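Local coordinates for protein potential RNA-dependent RNA polymerase (Human picobirnavirus, PDB 5I62) that is a viral RNA-directed RNA polymerase that adds ribonucleotides to RNA and probably serves both transcription and genome replication, at residues Q219-T224 with E279-L284. Sequence-based numbering, arbitrary orientation.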
loop_
_atom_site.group_PDB
_atom_site.type_symbol
_atom_site.label_atom_id
_atom_site.label_comp_id
_atom_site.label_asym_id
_atom_site.label_seq_id
_atom_site.Cartn_x
_atom_site.Cartn_y
_atom_site.Cartn_z
ATOM N N GLN A 219 8.432 -4.291 12.947
ATOM C CA GLN A 219 8.546 -5.705 12.586
ATOM C C GLN A 219 7.900 -6.610 13.630
ATOM O O GLN A 219 6.996 -7.387 13.276
ATOM C CB GLN A 219 10.020 -6.071 12.356
ATOM C CG GLN A 219 10.407 -6.503 11.004
ATOM C CD GLN A 219 11.926 -6.675 10.920
ATOM O OE1 GLN A 219 12.569 -7.136 11.871
ATOM N NE2 GLN A 219 12.494 -6.297 9.791
ATOM N N PRO A 220 8.311 -6.582 14.903
ATOM C CA PRO A 220 7.614 -7.423 15.891
ATOM C C PRO A 220 6.142 -7.067 16.058
ATOM O O PRO A 220 5.332 -7.956 16.333
ATOM C CB PRO A 220 8.409 -7.186 17.187
ATOM C CG PRO A 220 9.122 -5.922 16.980
ATOM C CD PRO A 220 9.436 -5.857 15.514
ATOM N N LEU A 221 5.778 -5.792 15.900
ATOM C CA LEU A 221 4.374 -5.391 15.992
ATOM C C LEU A 221 3.523 -6.122 14.960
ATOM O O LEU A 221 2.486 -6.722 15.278
ATOM C CB LEU A 221 4.253 -3.879 15.797
ATOM C CG LEU A 221 2.858 -3.280 16.009
ATOM C CD1 LEU A 221 3.013 -1.867 16.523
ATOM C CD2 LEU A 221 2.014 -3.259 14.745
ATOM N N ILE A 222 3.936 -6.044 13.700
ATOM C CA ILE A 222 3.177 -6.665 12.629
ATOM C C ILE A 222 3.106 -8.174 12.821
ATOM O O ILE A 222 2.037 -8.778 12.653
ATOM C CB ILE A 222 3.768 -6.263 11.268
ATOM C CG1 ILE A 222 3.430 -4.789 10.999
ATOM C CG2 ILE A 222 3.219 -7.158 10.162
ATOM C CD1 ILE A 222 4.264 -4.132 9.911
ATOM N N LEU A 223 4.223 -8.796 13.228
ATOM C CA LEU A 223 4.243 -10.242 13.452
ATOM C C LEU A 223 3.261 -10.660 14.541
ATOM O O LEU A 223 2.545 -11.661 14.391
ATOM C CB LEU A 223 5.645 -10.717 13.827
ATOM C CG LEU A 223 6.477 -11.358 12.725
ATOM C CD1 LEU A 223 7.754 -11.940 13.334
ATOM C CD2 LEU A 223 5.655 -12.436 12.005
ATOM N N THR A 224 3.267 -9.937 15.665
ATOM C CA THR A 224 2.327 -10.194 16.755
ATOM C C THR A 224 0.881 -10.028 16.298
ATOM O O THR A 224 0.028 -10.874 16.587
ATOM C CB THR A 224 2.624 -9.253 17.922
ATOM O OG1 THR A 224 3.847 -9.646 18.544
ATOM C CG2 THR A 224 1.487 -9.278 18.960
ATOM N N GLU A 279 0.443 7.192 21.179
ATOM C CA GLU A 279 -0.176 6.695 22.403
ATOM C C GLU A 279 -0.463 5.199 22.316
ATOM O O GLU A 279 -0.253 4.460 23.284
ATOM C CB GLU A 279 -1.464 7.472 22.707
ATOM C CG GLU A 279 -2.025 7.104 24.065
ATOM C CD GLU A 279 -3.237 7.930 24.483
ATOM O OE1 GLU A 279 -3.454 9.026 23.923
ATOM O OE2 GLU A 279 -3.971 7.480 25.391
ATOM N N LEU A 280 -0.976 4.740 21.173
ATOM C CA LEU A 280 -1.231 3.312 20.999
ATOM C C LEU A 280 0.064 2.512 21.055
ATOM O O LEU A 280 0.122 1.434 21.664
ATOM C CB LEU A 280 -1.946 3.069 19.677
ATOM C CG LEU A 280 -3.311 3.743 19.556
ATOM C CD1 LEU A 280 -3.856 3.543 18.143
ATOM C CD2 LEU A 280 -4.263 3.171 20.596
ATOM N N LEU A 281 1.107 3.009 20.379
ATOM C CA LEU A 281 2.400 2.330 20.406
ATOM C C LEU A 281 2.972 2.289 21.820
ATOM O O LEU A 281 3.546 1.275 22.237
ATOM C CB LEU A 281 3.379 3.029 19.460
ATOM C CG LEU A 281 3.035 2.816 17.994
ATOM C CD1 LEU A 281 3.997 3.623 17.119
ATOM C CD2 LEU A 281 3.135 1.340 17.689
ATOM N N ALA A 282 2.823 3.379 22.575
ATOM C CA ALA A 282 3.334 3.383 23.942
ATOM C C ALA A 282 2.605 2.355 24.802
ATOM O O ALA A 282 3.205 1.736 25.691
ATOM C CB ALA A 282 3.228 4.784 24.544
ATOM N N ASP A 283 1.311 2.145 24.543
ATOM C CA ASP A 283 0.571 1.093 25.236
ATOM C C ASP A 283 1.109 -0.289 24.881
ATOM O O ASP A 283 1.283 -1.146 25.754
ATOM C CB ASP A 283 -0.921 1.180 24.891
ATOM C CG ASP A 283 -1.769 0.241 25.741
ATOM O OD1 ASP A 283 -1.950 0.532 26.936
ATOM O OD2 ASP A 283 -2.228 -0.801 25.225
ATOM N N LEU A 284 1.365 -0.523 23.593
ATOM C CA LEU A 284 1.798 -1.837 23.122
ATOM C C LEU A 284 3.223 -2.171 23.554
ATOM O O LEU A 284 3.568 -3.350 23.697
ATOM C CB LEU A 284 1.696 -1.899 21.598
ATOM C CG LEU A 284 0.278 -1.960 21.007
ATOM C CD1 LEU A 284 0.285 -1.641 19.509
ATOM C CD2 LEU A 284 -0.291 -3.336 21.221
#
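The nearest CA atoms of the two helical segments are those of Leu221 and Leu284, 8.4 Å apart, so the segments meet through side chains alone with no hydrogen bond between them. This is helix-helix packing in the right-hand fold of viral RNA-dependent RNA polymerases. Segment 279-284 ends helix 271-284, which follows the central palm strand 257-261, whereas 219-224 belongs to helix 208-228, kinked at Pro220, whose N makes no bond to the preceding turn. Past the kink the helix resumes, with Thr224 N bonded to Pro220 O at 2.9 Å; in the partner, Leu284 N to Leu280 O (3.0 Å) holds the last turn.

Leu221 is the sole residue of its segment that touches the other. Its CB is directed at the partner helix, and CG lies anti to the backbone N (chi1 -174°), carrying the branch toward 279-284. One methyl, CD1, then does all the touching, meeting one methyl from each of two leucines spaced three residues apart. Leu284 also has its CB aimed across the interface. Leu281 starts off at a tangent, but with CG anti to its carbonyl carbon (chi1 -71°) it swings CD2 in to Leu221. Both partner side chains run roughly perpendicular to that of Leu221, and all three are buried.

Leu124, in a loop, packs on Leu221 and Thr224 and shares a backbone hydrogen bond with Leu284. Leu281 continues the apolar layer to Trp293 and Leu294 of helix 288-296 and to Leu333 of helix 327-345. The three methyls form an uneven triangle: Leu221 CD1 to Leu284 CD1 is a normal 4.1 Å, while Leu221 CD1 presses on Leu281 CD2 at 3.4 Å, tighter than ordinary van der Waals contact.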